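Local structure of mandelate racemase/muconate lactonizing enzyme family protein (Bradyrhizobium sp. ORS 278, 3TOY) at residues Met318-Leu323 with His338-Leu343; Ile157-Ser162 with Gly359-Lys364. The protein is of unassigned function but belongs to the enolase superfamily, joining an N-terminal capping domain to a modified TIM-barrel domain that holds a metal ion. All blocks are in the same frame, centred on the assembly; numbering follows the deposited sequence.

How the interactions relate
Interactions 1 and 2 lie where the barrel sheet closes, their centres about 8 Å apart, and strand 157-162, one half of interaction 2, connects them. It pairs in parallel with strand 340-342 of interaction 1 and antiparallel with strand 360-361 of interaction 2. Leu340 N meets Pro158 O at 2.8 Å, and further along Glu341 OE2 lies 2.7 Å from Ser162 OG, a probable hydrogen bond. Interaction 1 is nested within the long chain loop that interaction 2 closes. Both border the same O-acetaldehydyl-hexaethylene glycol molecule, through His338 and Phe339 in one and Pro158 in the other, whereas the side chain of His321 in interaction 1 lies about 4 Å from the bound calcium ion.

Interaction 1: residues Met318-Leu323 with His338-Leu343; sequences MSSHIL and HFLEVL. With P4C (O-acetaldehydyl-hexaethylene glycol), chain R; ACT (acetate ion), chain F.
Segments Met318-Leu323 and His338-Leu343 run side by side in the same direction, 8° apart end to end, joined by bonds from His338 N to Met318 O (2.9 Å) and from Ser320 N to Phe339 O (3.2 Å). Between these, a side chain takes over: Ser319 OG accepts Phe339 N at 3.0 Å and is linked through a water to His338 ND1. The imidazole of His338 has C2 of the O-acetaldehydyl-hexaethylene glycol over one face and Phe339 CD1 over the opposite face, both offset toward the rim. A second water accepts a hydrogen bond from Ser320 OG and donates to Ile322 O and Glu341 O, bridging the two backbones beyond the last direct backbone bond.

Glu341 is the centre of the contact. Its extended chain, with CG anti to the backbone N (chi1 -176°), carries the carboxylate alongside His321 and Ile322. OE1 takes Ile322 N at 2.9 Å, the donor standing above the carboxylate plane, and lies 3.0 Å from His321 CD2; OE2 is hydrogen-bonded to Ser162 and forms a salt bridge with Lys188. The His321 ring, its plane 46° from that of the carboxylate, has Ile322 CG1 over one face. At its edge NE2 gives an almost straight 2.8 Å hydrogen bond to acetate O, while ND1 is hydrogen-bonded to Asp294. Beyond Glu341, Ile322 CG2 packs on Leu343 CB at 3.9 Å.

With Ser319 also bonded to Ile291 and Leu340 to strand 157-162, the two segments help complete the circle of the barrel. The His321-Asp294 pair resembles the His-Asp dyad of mandelate racemase. The His321 side chain lies about 4 Å from the bound calcium ion, and the bonds at both ring nitrogens of His321 and to both oxygens of Glu341 imply a polar site whose groups are fixed in orientation.

Interaction 2: residues Ile157-Ser162 with Gly359-Lys364; sequences IPAYDS and GKVTAK. With P4C (O-acetaldehydyl-hexaethylene glycol), chain R.
The peptide groups of Ile157 and Val361 meet edge to edge, N-H against C=O, as neighbouring strands do, while the flat group beside them, the Pro158 ring, points away from Lys360 and packs its CG 3.7 Å from C9 of the O-acetaldehydyl-hexaethylene glycol. Ile157 N reaches Val361 O at 2.8 Å, and Val361 N returns to Ile157 O at 2.9 Å. These two bonds make Ile157 and Val361 an antiparallel hydrogen-bonded pair. Next to it, Pro158 and Lys360 form a non-hydrogen-bonded pair whose side chains diverge, and a third bond, Ala159 N to Gly359 O at 3.0 Å, ends the pairing. Gly359 adopts a positive phi of 63°, a conformation that glycine takes readily, just where the chain enters the short strand.

Lys360 adds a CA-H...O contact to Ile157 O at 3.2 Å. Its aliphatic root stays close to the partner strand, CG lying 4.1 Å from Pro158 CA, before the extended remainder of the chain leads away. Ala159 CB meets Val361 CG2 at 4.1 Å; Val361 CG2, anti to its carbonyl carbon and beside the backbone N, is the branch turned to the Ala159 methyl. Leu340 of the adjoining strand and Ala328 of helix 324-330 also touch Val361, making an apolar layer between sheet and helix.

Strand 360-361 thus joins the first part of strand 157-162, whose parallel neighbours are strands 186-190 and 340-342, and ties a late part of the chain to the first barrel strand. Gly359 O takes two donors, Ala159 N and a water that also donates to Ala159 O, implying that water continues the polar pairing where the two strands begin to part.

Interaction 1: residues Met318-Leu323 with His338-Leu343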
ATOM      1  N   MET A 318       9.835  21.858 -13.031  1.00 20.99           N
ATOM      2  CA  MET A 318      11.268  21.605 -13.177  1.00 21.02           C
ATOM      3  C   MET A 318      12.022  22.912 -13.427  1.00 21.34           C
ATOM      4  O   MET A 318      11.742  23.605 -14.397  1.00 23.22           O
ATOM      5  CB  MET A 318      11.472  20.651 -14.352  1.00 23.79           C
ATOM      6  CG  MET A 318      12.904  20.222 -14.612  1.00 25.25           C
ATOM      7  SD  MET A 318      12.824  18.722 -15.634  1.00 25.90           S
ATOM      8  CE  MET A 318      14.451  18.690 -16.433  1.00 24.65           C
ATOM      9  N   SER A 319      12.966  23.216 -12.532  1.00 24.39           N
ATOM     10  CA  SER A 319      13.816  24.398 -12.614  1.00 23.03           C
ATOM     11  C   SER A 319      15.250  23.959 -12.918  1.00 25.83           C
ATOM     12  O   SER A 319      15.513  22.763 -13.039  1.00 23.71           O
ATOM     13  CB  SER A 319      13.746  25.145 -11.277  1.00 22.89           C
ATOM     14  OG  SER A 319      12.442  25.676 -11.083  1.00 24.13           O
ATOM     15  N   SER A 320      16.184  24.916 -13.019  1.00 23.27           N
ATOM     16  CA  SER A 320      17.577  24.573 -13.214  1.00 21.49           C
ATOM     17  C   SER A 320      18.428  24.909 -12.000  1.00 18.79           C
ATOM     18  O   SER A 320      18.085  25.769 -11.184  1.00 25.33           O
ATOM     19  CB  SER A 320      18.127  25.293 -14.466  1.00 24.95           C
ATOM     20  OG  SER A 320      17.908  26.700 -14.354  1.00 26.05           O
ATOM     21  N   HIS A 321      19.552  24.202 -11.884  1.00 22.25           N
ATOM     22  CA  HIS A 321      20.561  24.571 -10.915  1.00 23.83           C
ATOM     23  C   HIS A 321      21.791  25.148 -11.621  1.00 23.39           C
ATOM     24  O   HIS A 321      22.487  24.426 -12.336  1.00 26.24           O
ATOM     25  CB  HIS A 321      21.034  23.376 -10.117  1.00 25.36           C
ATOM     26  CG  HIS A 321      22.063  23.738  -9.093  1.00 26.00           C
ATOM     27  ND1 HIS A 321      23.310  23.157  -9.049  1.00 24.02           N
ATOM     28  CD2 HIS A 321      22.028  24.638  -8.083  1.00 25.20           C
ATOM     29  CE1 HIS A 321      24.002  23.677  -8.049  1.00 21.69           C
ATOM     30  NE2 HIS A 321      23.242  24.572  -7.440  1.00 29.06           N
ATOM     31  N   ILE A 322      22.048  26.432 -11.351  1.00 30.12           N
ATOM     32  CA  ILE A 322      23.143  27.205 -11.947  1.00 28.20           C
ATOM     33  C   ILE A 322      23.357  26.924 -13.439  1.00 28.78           C
ATOM     34  O   ILE A 322      22.401  26.646 -14.163  1.00 27.81           O
ATOM     35  CB  ILE A 322      24.441  27.101 -11.109  1.00 24.66           C
ATOM     36  CG1 ILE A 322      24.998  25.676 -11.137  1.00 29.72           C
ATOM     37  CG2 ILE A 322      24.187  27.593  -9.709  1.00 28.97           C
ATOM     38  CD1 ILE A 322      26.256  25.503 -10.308  1.00 37.41           C
ATOM     39  N   LEU A 323      24.585  27.074 -13.936  1.00 31.73           N
ATOM     40  CA  LEU A 323      24.791  26.987 -15.402  1.00 27.80           C
ATOM     41  C   LEU A 323      23.641  27.659 -16.176  1.00 26.29           C
ATOM     42  O   LEU A 323      22.983  27.034 -17.029  1.00 26.87           O
ATOM     43  CB  LEU A 323      24.973  25.523 -15.853  1.00 28.50           C
ATOM     44  CG  LEU A 323      26.394  24.928 -15.768  1.00 27.75           C
ATOM     45  CD1 LEU A 323      26.891  24.815 -14.326  1.00 31.94           C
ATOM     46  CD2 LEU A 323      26.500  23.589 -16.478  1.00 30.32           C
ATOM     47  N   HIS A 338       9.858  25.779 -14.903  1.00 21.09           N
ATOM     48  CA  HIS A 338       9.462  26.590 -13.758  1.00 21.96           C
ATOM     49  C   HIS A 338      10.397  27.808 -13.710  1.00 25.66           C
ATOM     50  O   HIS A 338      10.114  28.818 -14.365  1.00 27.34           O
ATOM     51  CB  HIS A 338       9.502  25.705 -12.486  1.00 20.47           C
ATOM     52  CG  HIS A 338       8.890  26.328 -11.267  1.00 24.03           C
ATOM     53  ND1 HIS A 338       9.056  25.791 -10.005  1.00 23.81           N
ATOM     54  CD2 HIS A 338       8.100  27.419 -11.108  1.00 28.90           C
ATOM     55  CE1 HIS A 338       8.390  26.520  -9.124  1.00 29.63           C
ATOM     56  NE2 HIS A 338       7.803  27.519  -9.766  1.00 26.66           N
ATOM     57  N   PHE A 339      11.499  27.729 -12.980  1.00 23.97           N
ATOM     58  CA  PHE A 339      12.448  28.872 -12.874  1.00 23.13           C
ATOM     59  C   PHE A 339      13.841  28.553 -13.424  1.00 29.08           C
ATOM     60  O   PHE A 339      14.297  27.416 -13.359  1.00 24.85           O
ATOM     61  CB  PHE A 339      12.655  29.258 -11.414  1.00 25.31           C
ATOM     62  CG  PHE A 339      11.660  30.224 -10.887  1.00 29.69           C
ATOM     63  CD1 PHE A 339      10.667  29.796 -10.014  1.00 27.77           C
ATOM     64  CD2 PHE A 339      11.734  31.582 -11.217  1.00 27.84           C
ATOM     65  CE1 PHE A 339       9.746  30.692  -9.501  1.00 25.17           C
ATOM     66  CE2 PHE A 339      10.815  32.488 -10.693  1.00 30.25           C
ATOM     67  CZ  PHE A 339       9.825  32.043  -9.832  1.00 28.24           C
ATOM     68  N   LEU A 340      14.520  29.587 -13.926  1.00 27.64           N
ATOM     69  CA  LEU A 340      15.950  29.517 -14.214  1.00 25.08           C
ATOM     70  C   LEU A 340      16.695  30.198 -13.054  1.00 26.47           C
ATOM     71  O   LEU A 340      16.358  31.332 -12.664  1.00 26.06           O
ATOM     72  CB  LEU A 340      16.249  30.180 -15.584  1.00 22.74           C
ATOM     73  CG  LEU A 340      17.723  30.163 -16.053  1.00 29.68           C
ATOM     74  CD1 LEU A 340      17.790  30.181 -17.578  1.00 28.64           C
ATOM     75  CD2 LEU A 340      18.539  31.319 -15.465  1.00 29.21           C
ATOM     76  N   GLU A 341      17.659  29.490 -12.457  1.00 24.00           N
ATOM     77  CA  GLU A 341      18.460  30.032 -11.355  1.00 26.90           C
ATOM     78  C   GLU A 341      19.595  30.912 -11.873  1.00 31.33           C
ATOM     79  O   GLU A 341      20.462  30.439 -12.615  1.00 27.50           O
ATOM     80  CB  GLU A 341      19.125  28.917 -10.539  1.00 27.01           C
ATOM     81  CG  GLU A 341      19.892  29.455  -9.308  1.00 22.98           C
ATOM     82  CD  GLU A 341      20.485  28.359  -8.439  1.00 23.81           C
ATOM     83  OE1 GLU A 341      20.693  27.220  -8.935  1.00 25.35           O
ATOM     84  OE2 GLU A 341      20.749  28.650  -7.260  1.00 28.86           O
ATOM     85  N   VAL A 342      19.623  32.166 -11.445  1.00 29.54           N
ATOM     86  CA  VAL A 342      20.725  33.035 -11.864  1.00 33.42           C
ATOM     87  C   VAL A 342      21.750  33.139 -10.764  1.00 29.76           C
ATOM     88  O   VAL A 342      21.517  33.788  -9.742  1.00 33.44           O
ATOM     89  CB  VAL A 342      20.249  34.443 -12.241  1.00 31.03           C
ATOM     90  CG1 VAL A 342      21.461  35.352 -12.538  1.00 36.81           C
ATOM     91  CG2 VAL A 342      19.315  34.385 -13.439  1.00 27.07           C
ATOM     92  N   LEU A 343      22.865  32.447 -10.968  1.00 36.70           N
ATOM     93  CA  LEU A 343      24.072  32.589 -10.156  1.00 39.11           C
ATOM     94  C   LEU A 343      25.214  32.578 -11.168  1.00 44.88           C
ATOM     95  O   LEU A 343      25.469  31.566 -11.812  1.00 46.59           O
ATOM     96  CB  LEU A 343      24.199  31.434  -9.162  1.00 39.01           C
ATOM     97  CG  LEU A 343      25.345  31.403  -8.145  1.00 48.21           C
ATOM     98  CD1 LEU A 343      25.711  32.783  -7.646  1.00 47.58           C
ATOM     99  CD2 LEU A 343      24.977  30.484  -6.982  1.00 48.62           C
TER
HETATM  100  O1  P4C R 363       3.343  25.274  -9.969  1.00 31.55           O
HETATM  101  C2  P4C R 363       4.439  25.846 -10.698  1.00 35.57           C
HETATM  102  C3  P4C R 363       3.941  26.807 -11.774  1.00 47.95           C
HETATM  103  O4  P4C R 363       5.019  26.997 -12.696  1.00 44.77           O
HETATM  104  C5  P4C R 363       4.736  27.921 -13.752  1.00 58.09           C
HETATM  105  C6  P4C R 363       5.967  28.784 -14.060  1.00 50.68           C
HETATM  106  O7  P4C R 363       6.037  29.846 -13.108  1.00 50.79           O
HETATM  107  C8  P4C R 363       7.224  30.659 -13.137  1.00 37.46           C
HETATM  108  C9  P4C R 363       6.802  32.133 -13.016  1.00 41.58           C
HETATM  109  O10 P4C R 363       6.835  32.649 -11.686  1.00 49.78           O
HETATM  110  C11 P4C R 363       5.908  33.732 -11.469  1.00 46.27           C
HETATM  111  C12 P4C R 363       4.511  33.225 -11.113  1.00 54.52           C
HETATM  112  O13 P4C R 363       4.038  33.772  -9.875  1.00 64.11           O
HETATM  113  C14 P4C R 363       2.996  33.002  -9.256  1.00 55.57           C
HETATM  114  C15 P4C R 363       3.527  32.013  -8.214  1.00 60.18           C
HETATM  115  O16 P4C R 363       3.191  32.378  -6.865  1.00 59.43           O
HETATM  116  C17 P4C R 363       4.054  31.794  -5.876  1.00 52.14           C
HETATM  117  C18 P4C R 363       3.995  32.538  -4.537  1.00 58.57           C
HETATM  118  O19 P4C R 363       4.897  33.656  -4.528  1.00 59.37           O
HETATM  119  C20 P4C R 363       4.496  34.709  -3.646  1.00 64.76           C
HETATM  120  C21 P4C R 363       5.210  36.015  -4.002  1.00 67.92           C
HETATM  121  O22 P4C R 363       4.668  36.592  -5.195  1.00 65.96           O
HETATM  122  C   ACT F 362      24.317  25.736  -4.141  1.00 40.34           C
HETATM  123  O   ACT F 362      24.201  26.191  -5.307  1.00 33.82           O
HETATM  124  OXT ACT F 362      23.275  25.699  -3.453  1.00 32.00           O
HETATM  125  CH3 ACT F 362      25.631  25.256  -3.587  1.00 39.59           C
HETATM  126  O   HOH W   1      10.984  23.801  -9.906  1.00 21.08           O
HETATM  127  O   HOH W   2      20.105  28.143 -14.207  1.00 27.20           O
HETATM  128  O   HOH W   3      26.997  28.806 -13.217  1.00 43.12           O

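Interaction 2: residues Ile157-Ser162 with Gly359-Lys364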
ATOM      1  N   ILE A 157      12.699  33.203 -20.008  1.00 33.14           N
ATOM      2  CA  ILE A 157      12.333  32.271 -18.933  1.00 29.87           C
ATOM      3  C   ILE A 157      12.391  32.989 -17.578  1.00 30.56           C
ATOM      4  O   ILE A 157      13.379  33.667 -17.270  1.00 30.29           O
ATOM      5  CB  ILE A 157      13.338  31.089 -18.875  1.00 30.74           C
ATOM      6  CG1 ILE A 157      13.419  30.359 -20.221  1.00 29.28           C
ATOM      7  CG2 ILE A 157      12.955  30.119 -17.722  1.00 28.96           C
ATOM      8  CD1 ILE A 157      12.115  29.668 -20.637  1.00 41.82           C
ATOM      9  N   PRO A 158      11.337  32.837 -16.742  1.00 30.49           N
ATOM     10  CA  PRO A 158      11.409  33.513 -15.447  1.00 31.12           C
ATOM     11  C   PRO A 158      12.645  33.075 -14.665  1.00 31.27           C
ATOM     12  O   PRO A 158      13.009  31.883 -14.664  1.00 32.83           O
ATOM     13  CB  PRO A 158      10.120  33.079 -14.731  1.00 29.40           C
ATOM     14  CG  PRO A 158       9.193  32.615 -15.826  1.00 31.77           C
ATOM     15  CD  PRO A 158      10.081  32.101 -16.938  1.00 32.26           C
ATOM     16  N   ALA A 159      13.285  34.039 -14.014  1.00 28.22           N
ATOM     17  CA  ALA A 159      14.510  33.790 -13.296  1.00 26.57           C
ATOM     18  C   ALA A 159      14.416  34.261 -11.854  1.00 26.18           C
ATOM     19  O   ALA A 159      13.604  35.141 -11.511  1.00 30.90           O
ATOM     20  CB  ALA A 159      15.690  34.495 -14.004  1.00 27.26           C
ATOM     21  N   TYR A 160      15.254  33.686 -11.002  1.00 26.69           N
ATOM     22  CA  TYR A 160      15.415  34.239  -9.674  1.00 30.07           C
ATOM     23  C   TYR A 160      16.877  34.448  -9.380  1.00 24.84           C
ATOM     24  O   TYR A 160      17.749  33.766  -9.924  1.00 29.32           O
ATOM     25  CB  TYR A 160      14.789  33.364  -8.582  1.00 27.77           C
ATOM     26  CG  TYR A 160      15.440  32.012  -8.406  1.00 26.75           C
ATOM     27  CD1 TYR A 160      16.502  31.837  -7.515  1.00 27.71           C
ATOM     28  CD2 TYR A 160      14.972  30.899  -9.105  1.00 29.45           C
ATOM     29  CE1 TYR A 160      17.100  30.602  -7.343  1.00 27.17           C
ATOM     30  CE2 TYR A 160      15.575  29.659  -8.954  1.00 26.05           C
ATOM     31  CZ  TYR A 160      16.622  29.519  -8.059  1.00 25.43           C
ATOM     32  OH  TYR A 160      17.181  28.286  -7.883  1.00 26.38           O
ATOM     33  N   ASP A 161      17.130  35.401  -8.487  1.00 28.24           N
ATOM     34  CA  ASP A 161      18.486  35.786  -8.146  1.00 29.87           C
ATOM     35  C   ASP A 161      18.948  35.021  -6.904  1.00 28.87           C
ATOM     36  O   ASP A 161      18.327  35.090  -5.843  1.00 31.83           O
ATOM     37  CB  ASP A 161      18.528  37.307  -7.900  1.00 33.36           C
ATOM     38  CG  ASP A 161      19.884  37.921  -8.219  1.00 35.41           C
ATOM     39  OD1 ASP A 161      20.777  37.210  -8.740  1.00 40.27           O
ATOM     40  OD2 ASP A 161      20.050  39.133  -7.951  1.00 36.68           O
ATOM     41  N   SER A 162      20.047  34.302  -7.047  1.00 27.90           N
ATOM     42  CA  SER A 162      20.430  33.320  -6.073  1.00 30.05           C
ATOM     43  C   SER A 162      21.570  33.827  -5.200  1.00 31.21           C
ATOM     44  O   SER A 162      22.683  34.039  -5.683  1.00 34.92           O
ATOM     45  CB  SER A 162      20.796  32.023  -6.817  1.00 32.11           C
ATOM     46  OG  SER A 162      20.976  30.941  -5.929  1.00 35.86           O
ATOM     47  N   GLY A 359      13.760  40.496 -15.131  1.00 35.86           N
ATOM     48  CA  GLY A 359      13.723  39.271 -14.333  1.00 35.42           C
ATOM     49  C   GLY A 359      13.592  37.986 -15.133  1.00 38.21           C
ATOM     50  O   GLY A 359      13.154  36.963 -14.598  1.00 38.38           O
ATOM     51  N   LYS A 360      13.951  38.022 -16.414  1.00 32.26           N
ATOM     52  CA  LYS A 360      13.895  36.811 -17.231  1.00 30.20           C
ATOM     53  C   LYS A 360      15.178  36.623 -18.006  1.00 36.80           C
ATOM     54  O   LYS A 360      15.944  37.574 -18.194  1.00 34.59           O
ATOM     55  CB  LYS A 360      12.705  36.842 -18.186  1.00 34.70           C
ATOM     56  CG  LYS A 360      11.383  37.034 -17.464  1.00 36.28           C
ATOM     57  CD  LYS A 360      10.206  36.921 -18.404  1.00 47.89           C
ATOM     58  CE  LYS A 360       8.937  37.381 -17.692  1.00 53.59           C
ATOM     59  NZ  LYS A 360       7.755  37.404 -18.588  1.00 66.78           N
ATOM     60  N   VAL A 361      15.423  35.394 -18.446  1.00 29.40           N
ATOM     61  CA  VAL A 361      16.646  35.094 -19.177  1.00 30.19           C
ATOM     62  C   VAL A 361      16.301  34.428 -20.506  1.00 33.76           C
ATOM     63  O   VAL A 361      15.449  33.537 -20.570  1.00 31.93           O
ATOM     64  CB  VAL A 361      17.595  34.222 -18.351  1.00 27.27           C
ATOM     65  CG1 VAL A 361      18.695  33.632 -19.222  1.00 27.74           C
ATOM     66  CG2 VAL A 361      18.172  35.003 -17.173  1.00 31.14           C
ATOM     67  N   THR A 362      16.934  34.887 -21.585  1.00 29.66           N
ATOM     68  CA  THR A 362      16.671  34.324 -22.922  1.00 30.57           C
ATOM     69  C   THR A 362      17.919  33.623 -23.470  1.00 33.18           C
ATOM     70  O   THR A 362      19.023  34.160 -23.362  1.00 37.14           O
ATOM     71  CB  THR A 362      16.251  35.433 -23.898  1.00 34.19           C
ATOM     72  OG1 THR A 362      15.031  36.031 -23.434  1.00 38.56           O
ATOM     73  CG2 THR A 362      16.027  34.872 -25.259  1.00 30.60           C
ATOM     74  N   ALA A 363      17.756  32.430 -24.047  1.00 27.88           N
ATOM     75  CA  ALA A 363      18.885  31.667 -24.589  1.00 28.83           C
ATOM     76  C   ALA A 363      19.594  32.483 -25.668  1.00 35.28           C
ATOM     77  O   ALA A 363      18.938  33.128 -26.475  1.00 31.97           O
ATOM     78  CB  ALA A 363      18.409  30.398 -25.211  1.00 29.13           C
ATOM     79  N   LYS A 364      20.916  32.389 -25.682  1.00 32.84           N
ATOM     80  CA  LYS A 364      21.772  33.040 -26.684  1.00 36.64           C
ATOM     81  C   LYS A 364      22.545  31.971 -27.417  1.00 39.33           C
ATOM     82  O   LYS A 364      23.123  31.082 -26.785  1.00 33.13           O
ATOM     83  CB  LYS A 364      22.755  33.970 -25.984  1.00 36.24           C
ATOM     84  CG  LYS A 364      22.369  35.446 -26.050  1.00 58.81           C
ATOM     85  CD  LYS A 364      20.881  35.654 -25.778  1.00 71.13           C
ATOM     86  CE  LYS A 364      20.459  37.096 -26.039  1.00 73.41           C
ATOM     87  NZ  LYS A 364      19.038  37.317 -25.682  1.00 72.11           N
TER
HETATM   88  O1  P4C R 363       3.343  25.274  -9.969  1.00 31.55           O
HETATM   89  C2  P4C R 363       4.439  25.846 -10.698  1.00 35.57           C
HETATM   90  C3  P4C R 363       3.941  26.807 -11.774  1.00 47.95           C
HETATM   91  O4  P4C R 363       5.019  26.997 -12.696  1.00 44.77           O
HETATM   92  C5  P4C R 363       4.736  27.921 -13.752  1.00 58.09           C
HETATM   93  C6  P4C R 363       5.967  28.784 -14.060  1.00 50.68           C
HETATM   94  O7  P4C R 363       6.037  29.846 -13.108  1.00 50.79           O
HETATM   95  C8  P4C R 363       7.224  30.659 -13.137  1.00 37.46           C
HETATM   96  C9  P4C R 363       6.802  32.133 -13.016  1.00 41.58           C
HETATM   97  O10 P4C R 363       6.835  32.649 -11.686  1.00 49.78           O
HETATM   98  C11 P4C R 363       5.908  33.732 -11.469  1.00 46.27           C
HETATM   99  C12 P4C R 363       4.511  33.225 -11.113  1.00 54.52           C
HETATM  100  O13 P4C R 363       4.038  33.772  -9.875  1.00 64.11           O
HETATM  101  C14 P4C R 363       2.996  33.002  -9.256  1.00 55.57           C
HETATM  102  C15 P4C R 363       3.527  32.013  -8.214  1.00 60.18           C
HETATM  103  O16 P4C R 363       3.191  32.378  -6.865  1.00 59.43           O
HETATM  104  C17 P4C R 363       4.054  31.794  -5.876  1.00 52.14           C
HETATM  105  C18 P4C R 363       3.995  32.538  -4.537  1.00 58.57           C
HETATM  106  O19 P4C R 363       4.897  33.656  -4.528  1.00 59.37           O
HETATM  107  C20 P4C R 363       4.496  34.709  -3.646  1.00 64.76           C
HETATM  108  C21 P4C R 363       5.210  36.015  -4.002  1.00 67.92           C
HETATM  109  O22 P4C R 363       4.668  36.592  -5.195  1.00 65.96           O
HETATM  110  O   HOH W   4      11.952  37.253 -11.878  1.00 33.92           O